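Salicylaldehyde dehydrogenase NahF (Pseudomonas putida, PDB 4JZ6) probably catalyses the NAD(+)-dependent oxidation of salicylaldehyde to salicylate in naphthalene degradation, as a member of the aldehyde dehydrogenase family. Local coordinates at residues Thr133-Glu138 with Thr151-Val156; Ala145-Met150 with Thr490-Glu495; Val187-Glu192 with Leu218-Asp223; Thr304-Val309 with Ile392-Thr397; Asp384-Asp389 with Val403-Lys408. All blocks are in the same frame, centred on the assembly; numbering follows the deposited sequence.

In the fold
The five contacts fall in three sheets of an aldehyde dehydrogenase subunit. Contacts 1 and 2 share strand 148-154 in the three-stranded antiparallel sheet. Their centres are about 20 Å apart, and both touch the second subunit. Contact 3 lies at the edge of the mixed sheet, where strands 215-218 and 186-189 pair. The centres of contacts 1 and 3 are about 31 Å apart. Contacts 4 and 5 use the neighbouring strands 306-310 and 401-407 of a third sheet. Contacts 4 and 5 are about 9 Å apart between centres, and their segments alternate. Contact 2 alternates with contact 1 and encloses contacts 3, 4 and 5 along the chain. It brings the C-terminal segment back to strand 148-154 at the subunit interface.

Contact 1: residues Thr133-Glu138 with Thr151-Val156; sequences TQIQGE and TLRQPV. With EDO (1,2-ethanediol), chain H.
A chi1 of 58° places Thr151 OG1 between its own backbone N and carbonyl carbon, beside Glu138. The Glu138 chain bends at chi2 (86°), and its carboxylate folds back to the same hydroxyl. The hydroxyl is thus gripped twice. Thr151 OG1 accepts from Glu138 N at 2.6 Å and donates to Glu138 OE2 at 2.7 Å, meeting that oxygen from above the carboxylate plane. Thr151 N closes the pair with a bond of 2.7 Å to Glu138 O. Next to it, Gly137 CA lies 3.3 Å from Thr151 O in a CA-H...O contact.

Further along, Ile135 and Arg153 cross at about a right angle, with Ile135 CG2 3.8 Å from Arg153 CB. The extended Arg153 chain passes Gln136 O, which lies 3.5 Å from Arg153 CD and near the guanidinium plane. The guanidinium itself is held elsewhere, by Thr484 and Asp481. A 1,2-ethanediol, probably from the crystallisation liquor, donates from O2 to Gln154 OE1 at 2.8 Å.

The contact joins the loop after helix 111-130 to strand 148-154 in the three-stranded antiparallel sheet. Strand 485-491 pairs with the latter strand through Leu152 and Gln154. Helix 479-482 packs on Ile135 and Arg153 through Ile480, and Met441 of the second subunit meets Leu152 and Gln154.

Contact 2: residues Ala145-Met150 with Thr490-Glu495; sequences AETLSM and TIEPFE
Leu148 and Ile491 form an antiparallel hydrogen-bonded pair, with Leu148 N to Ile491 O at 3.0 Å and Ile491 N to Leu148 O at 2.9 Å, and Ser149 and Thr490 follow as a non-hydrogen-bonded pair. The side chains of Leu148 and Ile491 share a face, their CB atoms 4.2 Å apart. Met150 bends at chi3 (72°) and brings CE to within 4.1 Å of Ile491 CD1.

Thr147 and Glu492 lie side by side and point the same way. Thr147 CG2 is 3.8 Å from Glu492 CG, while Thr147 OG1 meets the Pro493 ring at CD, 3.5 Å away. Thr147 OG1 also donates to Ala145 O at 2.8 Å, from above the carbonyl plane. An alanine in place of Thr147 would probably leave Ala145 O without this donor and open a gap beside Glu492 CG and Pro493 CD. Pro493 CD also lies 3.2 Å from Glu146 O.

Thr490 OG1 donates to the anti lone pair of Glu492 OE2. Backbone bonds and apolar contacts thus join the two strands. Strand 490-491 also carries the sheet on into the second subunit, where His449 bonds to Thr490 OG1 and Gln456 to Glu492 OE2.

Contact 3: residues Val187-Glu192 with Leu218-Asp223; sequences VFKGSE and LNSSPD
Two neighbouring parallel strands of the mixed alpha/beta sheet, 186-189 and the edge strand 215-218, meet here at their C-terminal ends. Lys189 and Leu218 are paired. Leu218 N bonds to Phe188 O at 2.7 Å, and Gly190 N bonds to Leu218 O at 2.7 Å, nearly straight at 172°. Val187 CG1 touches Leu218 CD1 at 3.6 Å.

Beyond the strands a side chain takes over the link. Asn219 ND2 donates to Ser191 O at 2.8 Å. The acceptor lies in the Asn219 amide plane, but the donor sits above the Ser191 carbonyl plane. Asn219 OD1 accepts Ser220 N on a lone pair. Tyr217 OH also bonds to ND2, so both ends of the amide are held.

Lys189 bends at chi2 (70°) and sends CD past Leu218 O. Lys189 CE reaches Ser220 OG at 3.4 Å, and NZ donates to Gly190 O. At the outer end, Glu192 OE2 lies 3.4 Å from Pro222 CB, the two side chains crossing at about a right angle. Helix 195-208 runs between the two strands in sequence, and the arrangement is that of a beta-alpha-beta crossover in a Rossmann-like domain of the aldehyde dehydrogenases.

Contact 4: residues Thr304-Val309 with Ile392-Thr397; sequences TERLVV and IYDEET
Arg306, on strand 306-310 of the catalytic domain, grips Tyr393 in the loop before strand 401-407. This loop carries the Glu-Glu-Thr of the family's EETFGP segment, and the Glu396 side chain is about 7 Å from a bound salicylaldehyde. The packing is tight here. Arg306 NE and NH2 both donate to Tyr393 O, NE at 2.8 Å and nearly along the C=O axis. Arg306 NH2 also sits over the Tyr393 ring face toward its rim, 3.2 Å from Tyr393 CE1. The guanidinium makes a cation-pi contact, with Arg306 CZ 4.6 Å from the Tyr393 ring centre. Equally firm, Glu305 OE1 accepts Thr397 N on its syn lone pair, at 2.9 Å and 166°.

The looser part involves charge more than fit. Glu396 OE1, bonded to Gly270 N, lies 4.2 Å from Glu305 OE2. Lys271 forms a salt bridge with Glu305 and probably eases this repulsion. Ser420 and Val421 bind the Asp394 carboxylate. Its OD1 lies over the guanidinium face, 3.7 Å from Arg306 NH2, in a long salt bridge to which no N-H points.

Contact 5: residues Asp384-Asp389 with Val403-Lys408; sequences DHVKSD and VVIRCK
Arg406 grips Asp384 side-on with two nitrogens, one to each carboxylate oxygen. Arg406 NE donates to Asp384 OD1 at 3.0 Å and 171°, and Arg406 NH1 to the syn lone pair of Asp384 OD2 at 2.8 Å. The two planes are nearly coplanar. His385 lies over one guanidinium face, its CE1 3.2 Å from Arg406 NE and the planes 20° apart.

Beside this, Val386 N bonds to Val404 O at 3.2 Å, and Val386 CG2 packs on Val403 CB at 3.7 Å. A water joins Val386 O to Arg406 N. The extended Arg406 chain (chi3 180°) carries NE out to the carboxylate. An alanine in place of Arg406 would probably leave the Asp384 charge without its mate and His385 CE1 without the guanidinium it lies against.

Strands 381-384 and 401-407 are parallel neighbours in the seven-stranded mixed sheet of the aldehyde dehydrogenase fold, and the loop after 381-384 folds back on strand 401-407. Asp315 of helix 311-327 also takes NH1. The two carboxylates probably offset the guanidinium charge and fix its rotation.

Contact 1: residues Thr133-Glu138 with Thr151-Val156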
# COMPACT_ATOMS: atom_id res chain seq x y z
N THR A 133 -12.16 -19.99 2.42
CA THR A 133 -13.33 -19.62 3.20
C THR A 133 -13.02 -18.55 4.25
O THR A 133 -13.91 -18.12 4.99
CB THR A 133 -13.93 -20.84 3.90
OG1 THR A 133 -12.99 -21.37 4.83
CG2 THR A 133 -14.28 -21.90 2.89
N GLN A 134 -11.76 -18.12 4.30
CA GLN A 134 -11.29 -17.23 5.36
C GLN A 134 -11.11 -15.80 4.88
O GLN A 134 -10.72 -14.92 5.65
CB GLN A 134 -9.99 -17.76 5.95
CG GLN A 134 -10.14 -19.09 6.64
CD GLN A 134 -11.17 -19.04 7.74
OE1 GLN A 134 -10.99 -18.34 8.74
NE2 GLN A 134 -12.27 -19.76 7.55
N ILE A 135 -11.38 -15.55 3.61
CA ILE A 135 -11.34 -14.19 3.08
C ILE A 135 -12.64 -13.50 3.48
O ILE A 135 -13.62 -13.51 2.73
CB ILE A 135 -11.16 -14.18 1.55
CG1 ILE A 135 -9.86 -14.91 1.18
CG2 ILE A 135 -11.13 -12.75 1.01
CD1 ILE A 135 -9.75 -15.26 -0.30
N GLN A 136 -12.65 -12.91 4.66
CA GLN A 136 -13.89 -12.40 5.23
C GLN A 136 -13.89 -10.90 5.49
O GLN A 136 -12.85 -10.27 5.64
CB GLN A 136 -14.22 -13.16 6.51
CG GLN A 136 -14.55 -14.63 6.27
CD GLN A 136 -14.79 -15.38 7.55
OE1 GLN A 136 -14.58 -16.60 7.62
NE2 GLN A 136 -15.24 -14.67 8.58
N GLY A 137 -15.10 -10.34 5.54
CA GLY A 137 -15.28 -8.95 5.91
C GLY A 137 -15.98 -8.91 7.25
O GLY A 137 -15.98 -9.89 7.99
N GLU A 138 -16.60 -7.77 7.56
CA GLU A 138 -17.19 -7.58 8.88
C GLU A 138 -18.60 -7.04 8.79
O GLU A 138 -18.95 -6.35 7.84
CB GLU A 138 -16.32 -6.63 9.71
CG GLU A 138 -14.90 -7.12 9.99
CD GLU A 138 -13.92 -6.77 8.88
OE1 GLU A 138 -13.04 -7.61 8.59
OE2 GLU A 138 -14.02 -5.67 8.29
N THR A 151 -18.49 -4.79 5.64
CA THR A 151 -17.40 -4.76 4.67
C THR A 151 -17.37 -6.06 3.90
O THR A 151 -17.66 -7.12 4.45
CB THR A 151 -16.05 -4.58 5.33
OG1 THR A 151 -15.84 -5.64 6.27
CG2 THR A 151 -15.99 -3.25 6.05
N LEU A 152 -17.02 -5.97 2.62
CA LEU A 152 -16.87 -7.15 1.79
C LEU A 152 -15.44 -7.21 1.27
O LEU A 152 -14.84 -6.17 0.97
CB LEU A 152 -17.84 -7.11 0.61
CG LEU A 152 -19.34 -7.00 0.89
CD1 LEU A 152 -20.13 -7.06 -0.41
CD2 LEU A 152 -19.77 -8.11 1.83
N ARG A 153 -14.90 -8.42 1.17
CA ARG A 153 -13.63 -8.61 0.48
C ARG A 153 -13.85 -9.37 -0.82
O ARG A 153 -14.21 -10.54 -0.82
CB ARG A 153 -12.61 -9.31 1.38
CG ARG A 153 -12.14 -8.42 2.52
CD ARG A 153 -10.85 -8.93 3.13
NE ARG A 153 -10.31 -7.98 4.10
CZ ARG A 153 -9.55 -6.94 3.77
NH1 ARG A 153 -9.24 -6.70 2.50
NH2 ARG A 153 -9.10 -6.14 4.73
N GLN A 154 -13.64 -8.66 -1.93
CA GLN A 154 -13.96 -9.18 -3.26
C GLN A 154 -12.69 -9.26 -4.10
O GLN A 154 -11.65 -8.74 -3.71
CB GLN A 154 -14.96 -8.25 -3.94
CG GLN A 154 -16.29 -8.13 -3.22
CD GLN A 154 -17.20 -7.13 -3.90
OE1 GLN A 154 -16.88 -5.94 -3.98
NE2 GLN A 154 -18.33 -7.61 -4.43
N PRO A 155 -12.77 -9.94 -5.26
CA PRO A 155 -11.57 -10.01 -6.11
C PRO A 155 -11.22 -8.65 -6.70
O PRO A 155 -12.09 -7.78 -6.79
CB PRO A 155 -11.99 -10.97 -7.23
CG PRO A 155 -13.11 -11.78 -6.65
CD PRO A 155 -13.84 -10.84 -5.73
N VAL A 156 -9.97 -8.48 -7.11
CA VAL A 156 -9.50 -7.21 -7.66
C VAL A 156 -9.57 -7.18 -9.18
O VAL A 156 -10.13 -6.26 -9.77
CB VAL A 156 -8.04 -6.94 -7.22
CG1 VAL A 156 -7.49 -5.71 -7.91
CG2 VAL A 156 -7.96 -6.79 -5.70
C1 EDO H . -15.26 -6.52 -8.19
O1 EDO H . -15.25 -7.76 -7.46
C2 EDO H . -16.07 -5.47 -7.44
O2 EDO H . -15.39 -5.07 -6.24

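Contact 2: residues Ala145-Met150 with Thr490-Glu495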
# COMPACT_ATOMS: atom_id res chain seq x y z
N ALA A 145 -30.74 3.67 11.91
CA ALA A 145 -31.74 2.65 12.18
C ALA A 145 -32.06 1.83 10.93
O ALA A 145 -31.95 2.33 9.81
CB ALA A 145 -33.00 3.27 12.75
N GLU A 146 -32.47 0.58 11.14
CA GLU A 146 -32.90 -0.32 10.07
C GLU A 146 -31.86 -0.41 8.96
O GLU A 146 -32.21 -0.48 7.78
CB GLU A 146 -34.24 0.14 9.51
CG GLU A 146 -35.35 0.17 10.54
CD GLU A 146 -36.68 0.59 9.95
OE1 GLU A 146 -36.79 0.65 8.71
OE2 GLU A 146 -37.62 0.85 10.73
N THR A 147 -30.59 -0.42 9.34
CA THR A 147 -29.51 -0.40 8.36
C THR A 147 -28.46 -1.46 8.66
O THR A 147 -28.03 -1.62 9.80
CB THR A 147 -28.80 0.97 8.35
OG1 THR A 147 -29.75 2.00 8.10
CG2 THR A 147 -27.73 1.01 7.28
N LEU A 148 -28.05 -2.19 7.64
CA LEU A 148 -26.90 -3.07 7.77
C LEU A 148 -25.67 -2.37 7.25
O LEU A 148 -25.67 -1.89 6.12
CB LEU A 148 -27.12 -4.36 6.99
CG LEU A 148 -27.24 -5.62 7.84
CD1 LEU A 148 -27.95 -5.27 9.12
CD2 LEU A 148 -28.01 -6.68 7.06
N SER A 149 -24.64 -2.29 8.07
CA SER A 149 -23.35 -1.81 7.60
C SER A 149 -22.35 -2.96 7.66
O SER A 149 -22.28 -3.68 8.65
CB SER A 149 -22.85 -0.63 8.43
OG SER A 149 -21.61 -0.16 7.94
N MET A 150 -21.59 -3.13 6.58
CA MET A 150 -20.69 -4.26 6.49
C MET A 150 -19.54 -3.98 5.54
O MET A 150 -19.60 -3.04 4.74
CB MET A 150 -21.44 -5.50 6.00
CG MET A 150 -21.86 -5.41 4.53
SD MET A 150 -23.02 -6.70 4.03
CE MET A 150 -24.52 -6.19 4.87
N THR A 490 -23.72 -0.64 2.62
CA THR A 490 -24.84 -0.44 3.52
C THR A 490 -26.14 -0.84 2.86
O THR A 490 -26.28 -0.73 1.64
CB THR A 490 -24.96 1.03 3.96
OG1 THR A 490 -25.09 1.87 2.80
CG2 THR A 490 -23.73 1.44 4.77
N ILE A 491 -27.07 -1.34 3.67
CA ILE A 491 -28.41 -1.63 3.20
C ILE A 491 -29.39 -0.83 4.04
O ILE A 491 -29.55 -1.08 5.23
CB ILE A 491 -28.73 -3.13 3.28
CG1 ILE A 491 -27.64 -3.96 2.59
CG2 ILE A 491 -30.09 -3.42 2.65
CD1 ILE A 491 -27.88 -5.43 2.66
N GLU A 492 -30.03 0.15 3.42
CA GLU A 492 -30.74 1.18 4.17
C GLU A 492 -32.23 1.13 3.90
O GLU A 492 -32.67 0.60 2.88
CB GLU A 492 -30.16 2.55 3.81
CG GLU A 492 -28.64 2.62 3.97
CD GLU A 492 -28.05 3.90 3.42
OE1 GLU A 492 -28.77 4.93 3.40
OE2 GLU A 492 -26.87 3.89 3.00
N PRO A 493 -33.03 1.67 4.84
CA PRO A 493 -34.48 1.71 4.65
C PRO A 493 -34.85 2.65 3.52
O PRO A 493 -34.06 3.52 3.18
CB PRO A 493 -34.99 2.26 5.99
CG PRO A 493 -33.85 3.00 6.57
CD PRO A 493 -32.64 2.23 6.15
N PHE A 494 -36.03 2.46 2.94
CA PHE A 494 -36.47 3.36 1.88
C PHE A 494 -36.69 4.76 2.44
O PHE A 494 -36.18 5.74 1.90
CB PHE A 494 -37.74 2.83 1.21
CG PHE A 494 -37.60 1.44 0.66
CD1 PHE A 494 -36.65 1.15 -0.30
CD2 PHE A 494 -38.43 0.41 1.09
CE1 PHE A 494 -36.52 -0.12 -0.81
CE2 PHE A 494 -38.30 -0.86 0.58
CZ PHE A 494 -37.35 -1.13 -0.37
N GLU A 495 -37.41 4.84 3.56
CA GLU A 495 -37.69 6.12 4.19
C GLU A 495 -36.60 6.53 5.17
O GLU A 495 -36.38 5.87 6.19
CB GLU A 495 -39.05 6.06 4.91
CG GLU A 495 -40.01 7.16 4.51
CD GLU A 495 -39.58 8.53 5.02
OE1 GLU A 495 -39.38 8.68 6.24
OE2 GLU A 495 -39.45 9.46 4.19

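Contact 3: residues Val187-Glu192 with Leu218-Asp223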
# COMPACT_ATOMS: atom_id res chain seq x y z
N VAL A 187 -1.00 -12.21 -14.66
CA VAL A 187 0.07 -12.23 -15.64
C VAL A 187 1.38 -12.43 -14.89
O VAL A 187 1.84 -11.55 -14.16
CB VAL A 187 0.12 -10.94 -16.47
CG1 VAL A 187 1.29 -10.97 -17.44
CG2 VAL A 187 -1.19 -10.74 -17.22
N PHE A 188 1.96 -13.62 -15.05
CA PHE A 188 3.16 -14.05 -14.34
C PHE A 188 4.39 -13.77 -15.21
O PHE A 188 4.58 -14.41 -16.24
CB PHE A 188 3.04 -15.54 -14.02
CG PHE A 188 4.31 -16.20 -13.52
CD1 PHE A 188 5.27 -15.48 -12.82
CD2 PHE A 188 4.52 -17.56 -13.74
CE1 PHE A 188 6.43 -16.11 -12.37
CE2 PHE A 188 5.67 -18.19 -13.29
CZ PHE A 188 6.62 -17.46 -12.61
N LYS A 189 5.21 -12.82 -14.78
CA LYS A 189 6.46 -12.53 -15.47
C LYS A 189 7.61 -13.23 -14.77
O LYS A 189 7.95 -12.89 -13.63
CB LYS A 189 6.72 -11.03 -15.50
CG LYS A 189 8.08 -10.65 -16.07
CD LYS A 189 8.16 -10.92 -17.57
CE LYS A 189 9.54 -10.55 -18.13
NZ LYS A 189 10.67 -11.21 -17.41
N GLY A 190 8.20 -14.21 -15.45
CA GLY A 190 9.26 -15.02 -14.87
C GLY A 190 10.64 -14.42 -15.03
O GLY A 190 10.79 -13.31 -15.54
N SER A 191 11.66 -15.17 -14.60
CA SER A 191 13.03 -14.67 -14.60
C SER A 191 13.84 -15.19 -15.78
O SER A 191 13.68 -16.34 -16.21
CB SER A 191 13.74 -15.05 -13.31
OG SER A 191 15.12 -14.76 -13.43
N GLU A 192 14.72 -14.33 -16.29
CA GLU A 192 15.56 -14.70 -17.41
C GLU A 192 16.54 -15.81 -17.05
O GLU A 192 17.02 -16.54 -17.92
CB GLU A 192 16.31 -13.48 -17.94
CG GLU A 192 17.34 -12.91 -16.98
CD GLU A 192 16.86 -11.67 -16.27
OE1 GLU A 192 15.65 -11.58 -15.95
OE2 GLU A 192 17.69 -10.77 -16.03
N LEU A 218 4.86 -15.25 -18.82
CA LEU A 218 5.73 -14.53 -19.74
C LEU A 218 7.17 -14.56 -19.24
O LEU A 218 7.43 -14.46 -18.04
CB LEU A 218 5.29 -13.08 -19.86
CG LEU A 218 3.91 -12.78 -20.45
CD1 LEU A 218 3.57 -11.34 -20.15
CD2 LEU A 218 3.91 -13.04 -21.94
N ASN A 219 8.10 -14.71 -20.18
CA ASN A 219 9.51 -14.57 -19.88
C ASN A 219 10.20 -13.90 -21.05
O ASN A 219 9.70 -13.92 -22.17
CB ASN A 219 10.14 -15.93 -19.58
CG ASN A 219 11.21 -15.85 -18.51
OD1 ASN A 219 11.86 -14.82 -18.35
ND2 ASN A 219 11.38 -16.93 -17.75
N SER A 220 11.35 -13.29 -20.79
CA SER A 220 12.07 -12.58 -21.84
C SER A 220 13.54 -12.39 -21.51
O SER A 220 13.97 -12.58 -20.37
CB SER A 220 11.43 -11.21 -22.08
OG SER A 220 11.53 -10.39 -20.92
N SER A 221 14.32 -12.02 -22.52
CA SER A 221 15.68 -11.58 -22.29
C SER A 221 15.62 -10.30 -21.48
O SER A 221 14.66 -9.53 -21.59
CB SER A 221 16.39 -11.35 -23.63
OG SER A 221 15.57 -10.60 -24.51
N PRO A 222 16.64 -10.06 -20.64
CA PRO A 222 16.62 -8.91 -19.73
C PRO A 222 16.57 -7.57 -20.46
O PRO A 222 16.16 -6.58 -19.85
CB PRO A 222 17.94 -9.05 -18.95
CG PRO A 222 18.81 -9.88 -19.82
CD PRO A 222 17.89 -10.84 -20.52
N ASP A 223 16.97 -7.53 -21.72
CA ASP A 223 16.93 -6.29 -22.49
C ASP A 223 15.49 -5.86 -22.79
O ASP A 223 15.24 -4.71 -23.16
CB ASP A 223 17.73 -6.43 -23.80
CG ASP A 223 16.99 -7.24 -24.86
OD1 ASP A 223 16.94 -8.48 -24.72
OD2 ASP A 223 16.47 -6.65 -25.83

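Contact 4: residues Thr304-Val309 with Ile392-Thr397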
# COMPACT_ATOMS: atom_id res chain seq x y z
N THR A 304 21.85 -13.86 5.79
CA THR A 304 22.51 -13.11 6.84
C THR A 304 23.68 -12.33 6.25
O THR A 304 24.71 -12.91 5.91
CB THR A 304 23.04 -14.06 7.92
OG1 THR A 304 22.00 -14.98 8.28
CG2 THR A 304 23.48 -13.27 9.13
N GLU A 305 23.51 -11.02 6.10
CA GLU A 305 24.54 -10.19 5.48
C GLU A 305 25.39 -9.45 6.52
O GLU A 305 26.47 -8.95 6.20
CB GLU A 305 23.92 -9.19 4.50
CG GLU A 305 23.16 -9.85 3.36
CD GLU A 305 23.57 -9.32 2.00
OE1 GLU A 305 24.42 -8.41 1.94
OE2 GLU A 305 23.04 -9.83 0.98
N ARG A 306 24.90 -9.38 7.75
CA ARG A 306 25.65 -8.78 8.84
C ARG A 306 25.66 -9.70 10.05
O ARG A 306 24.67 -10.38 10.34
CB ARG A 306 25.01 -7.46 9.27
CG ARG A 306 25.29 -6.27 8.38
CD ARG A 306 24.24 -5.21 8.64
NE ARG A 306 24.69 -3.86 8.32
CZ ARG A 306 24.15 -2.76 8.84
NH1 ARG A 306 23.16 -2.85 9.72
NH2 ARG A 306 24.62 -1.57 8.50
N LEU A 307 26.79 -9.71 10.75
CA LEU A 307 26.87 -10.32 12.06
C LEU A 307 27.26 -9.22 13.04
O LEU A 307 28.45 -8.91 13.17
CB LEU A 307 27.92 -11.43 12.08
CG LEU A 307 27.70 -12.78 11.38
CD1 LEU A 307 26.41 -13.43 11.85
CD2 LEU A 307 27.71 -12.65 9.86
N VAL A 308 26.29 -8.60 13.70
CA VAL A 308 26.63 -7.59 14.71
C VAL A 308 26.87 -8.26 16.08
O VAL A 308 25.96 -8.79 16.71
CB VAL A 308 25.66 -6.35 14.76
CG1 VAL A 308 25.32 -5.90 13.35
CG2 VAL A 308 24.39 -6.65 15.50
N VAL A 309 28.14 -8.27 16.49
CA VAL A 309 28.54 -9.02 17.67
C VAL A 309 29.15 -8.12 18.74
O VAL A 309 29.86 -7.16 18.44
CB VAL A 309 29.53 -10.15 17.31
CG1 VAL A 309 28.90 -11.12 16.35
CG2 VAL A 309 30.77 -9.56 16.69
N ILE A 392 30.28 -2.04 1.84
CA ILE A 392 29.74 -3.35 2.20
C ILE A 392 29.06 -3.36 3.57
O ILE A 392 28.33 -4.30 3.90
CB ILE A 392 30.83 -4.46 2.12
CG1 ILE A 392 30.19 -5.83 1.88
CG2 ILE A 392 31.70 -4.45 3.36
CD1 ILE A 392 31.17 -6.92 1.54
N TYR A 393 29.27 -2.31 4.35
CA TYR A 393 28.59 -2.13 5.63
C TYR A 393 27.06 -2.22 5.50
O TYR A 393 26.40 -2.83 6.34
CB TYR A 393 28.99 -0.78 6.24
CG TYR A 393 28.40 -0.44 7.59
CD1 TYR A 393 27.31 0.42 7.69
CD2 TYR A 393 28.96 -0.92 8.76
CE1 TYR A 393 26.78 0.77 8.92
CE2 TYR A 393 28.44 -0.59 10.00
CZ TYR A 393 27.35 0.26 10.08
OH TYR A 393 26.83 0.59 11.31
N ASP A 394 26.50 -1.64 4.45
CA ASP A 394 25.05 -1.68 4.30
C ASP A 394 24.57 -2.03 2.89
O ASP A 394 23.39 -2.29 2.68
CB ASP A 394 24.42 -0.36 4.77
CG ASP A 394 22.93 -0.49 5.02
OD1 ASP A 394 22.49 -1.57 5.47
OD2 ASP A 394 22.18 0.49 4.77
N GLU A 395 25.48 -2.04 1.93
CA GLU A 395 25.11 -2.45 0.57
C GLU A 395 24.89 -3.96 0.50
O GLU A 395 25.72 -4.74 0.96
CB GLU A 395 26.19 -2.02 -0.42
CG GLU A 395 25.71 -1.02 -1.46
CD GLU A 395 26.84 -0.18 -2.01
OE1 GLU A 395 27.30 -0.48 -3.14
OE2 GLU A 395 27.26 0.78 -1.33
N GLU A 396 23.76 -4.36 -0.07
CA GLU A 396 23.45 -5.78 -0.22
C GLU A 396 24.44 -6.45 -1.17
O GLU A 396 24.74 -5.91 -2.24
CB GLU A 396 22.02 -5.97 -0.72
CG GLU A 396 21.54 -7.41 -0.70
CD GLU A 396 20.09 -7.55 -1.11
OE1 GLU A 396 19.41 -8.46 -0.58
OE2 GLU A 396 19.62 -6.77 -1.97
N THR A 397 24.93 -7.62 -0.79
CA THR A 397 25.87 -8.36 -1.61
C THR A 397 25.34 -9.77 -1.83
O THR A 397 25.39 -10.61 -0.94
CB THR A 397 27.25 -8.45 -0.93
OG1 THR A 397 27.18 -9.29 0.22
CG2 THR A 397 27.73 -7.06 -0.51

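Contact 5: residues Asp384-Asp389 with Val403-Lys408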
# COMPACT_ATOMS: atom_id res chain seq x y z
N ASP A 384 35.86 -9.23 8.70
CA ASP A 384 35.75 -8.78 10.09
C ASP A 384 36.18 -7.32 10.21
O ASP A 384 36.88 -6.80 9.33
CB ASP A 384 36.64 -9.64 10.99
CG ASP A 384 36.30 -9.48 12.47
OD1 ASP A 384 35.48 -8.61 12.81
OD2 ASP A 384 36.88 -10.23 13.29
N HIS A 385 35.77 -6.67 11.30
CA HIS A 385 36.06 -5.26 11.54
C HIS A 385 35.57 -4.38 10.40
O HIS A 385 36.30 -3.51 9.91
CB HIS A 385 37.56 -5.03 11.77
CG HIS A 385 38.15 -5.94 12.80
ND1 HIS A 385 37.95 -5.76 14.15
CD2 HIS A 385 38.94 -7.03 12.67
CE1 HIS A 385 38.60 -6.70 14.81
NE2 HIS A 385 39.21 -7.48 13.94
N VAL A 386 34.34 -4.62 9.97
CA VAL A 386 33.70 -3.78 8.98
C VAL A 386 33.10 -2.56 9.67
O VAL A 386 32.52 -2.66 10.75
CB VAL A 386 32.63 -4.57 8.20
CG1 VAL A 386 31.75 -3.65 7.37
CG2 VAL A 386 33.30 -5.62 7.33
N LYS A 387 33.28 -1.39 9.06
CA LYS A 387 32.88 -0.13 9.67
C LYS A 387 31.96 0.66 8.74
O LYS A 387 31.87 0.38 7.54
CB LYS A 387 34.13 0.69 10.03
CG LYS A 387 35.03 0.05 11.09
CD LYS A 387 34.39 0.11 12.47
CE LYS A 387 35.42 0.05 13.61
NZ LYS A 387 35.87 -1.34 13.95
N SER A 388 31.30 1.67 9.30
CA SER A 388 30.22 2.38 8.60
C SER A 388 30.65 3.17 7.36
O SER A 388 29.80 3.63 6.60
CB SER A 388 29.48 3.30 9.58
OG SER A 388 30.38 4.00 10.42
N ASP A 389 31.95 3.32 7.15
CA ASP A 389 32.45 4.05 5.99
C ASP A 389 32.66 3.15 4.78
O ASP A 389 32.90 3.63 3.67
CB ASP A 389 33.74 4.81 6.32
CG ASP A 389 34.92 3.88 6.55
OD1 ASP A 389 34.70 2.74 7.01
OD2 ASP A 389 36.07 4.29 6.28
N VAL A 403 29.56 -10.03 6.49
CA VAL A 403 30.40 -9.12 7.25
C VAL A 403 30.13 -9.11 8.76
O VAL A 403 28.99 -9.28 9.21
CB VAL A 403 30.30 -7.67 6.73
CG1 VAL A 403 30.66 -7.61 5.25
CG2 VAL A 403 28.92 -7.09 6.97
N VAL A 404 31.20 -8.93 9.53
CA VAL A 404 31.10 -8.82 10.98
C VAL A 404 31.28 -7.37 11.42
O VAL A 404 32.31 -6.75 11.14
CB VAL A 404 32.16 -9.68 11.69
CG1 VAL A 404 31.86 -9.77 13.16
CG2 VAL A 404 32.22 -11.06 11.08
N ILE A 405 30.27 -6.83 12.10
CA ILE A 405 30.39 -5.52 12.72
C ILE A 405 30.40 -5.69 14.23
O ILE A 405 29.46 -6.23 14.81
CB ILE A 405 29.25 -4.59 12.33
CG1 ILE A 405 29.07 -4.56 10.81
CG2 ILE A 405 29.52 -3.19 12.86
CD1 ILE A 405 27.76 -3.97 10.36
N ARG A 406 31.48 -5.25 14.86
CA ARG A 406 31.61 -5.37 16.30
C ARG A 406 30.98 -4.16 16.97
O ARG A 406 30.98 -3.06 16.42
CB ARG A 406 33.08 -5.51 16.70
CG ARG A 406 33.70 -6.82 16.27
CD ARG A 406 35.21 -6.72 16.16
NE ARG A 406 35.80 -7.99 15.75
CZ ARG A 406 36.52 -8.78 16.54
NH1 ARG A 406 37.01 -9.92 16.07
NH2 ARG A 406 36.76 -8.43 17.80
N CYS A 407 30.43 -4.37 18.16
CA CYS A 407 29.77 -3.30 18.89
C CYS A 407 29.93 -3.47 20.39
O CYS A 407 30.30 -4.55 20.86
CB CYS A 407 28.28 -3.25 18.55
SG CYS A 407 27.30 -4.64 19.18
N LYS A 408 29.65 -2.41 21.13
CA LYS A 408 29.70 -2.44 22.58
C LYS A 408 28.34 -2.11 23.17
O LYS A 408 27.93 -0.95 23.18
CB LYS A 408 30.76 -1.47 23.11
CG LYS A 408 32.18 -2.01 23.01
CD LYS A 408 33.18 -0.92 22.65
CE LYS A 408 34.59 -1.50 22.46
NZ LYS A 408 35.59 -0.46 22.08
O HOH W 1 33.37 -3.74 13.43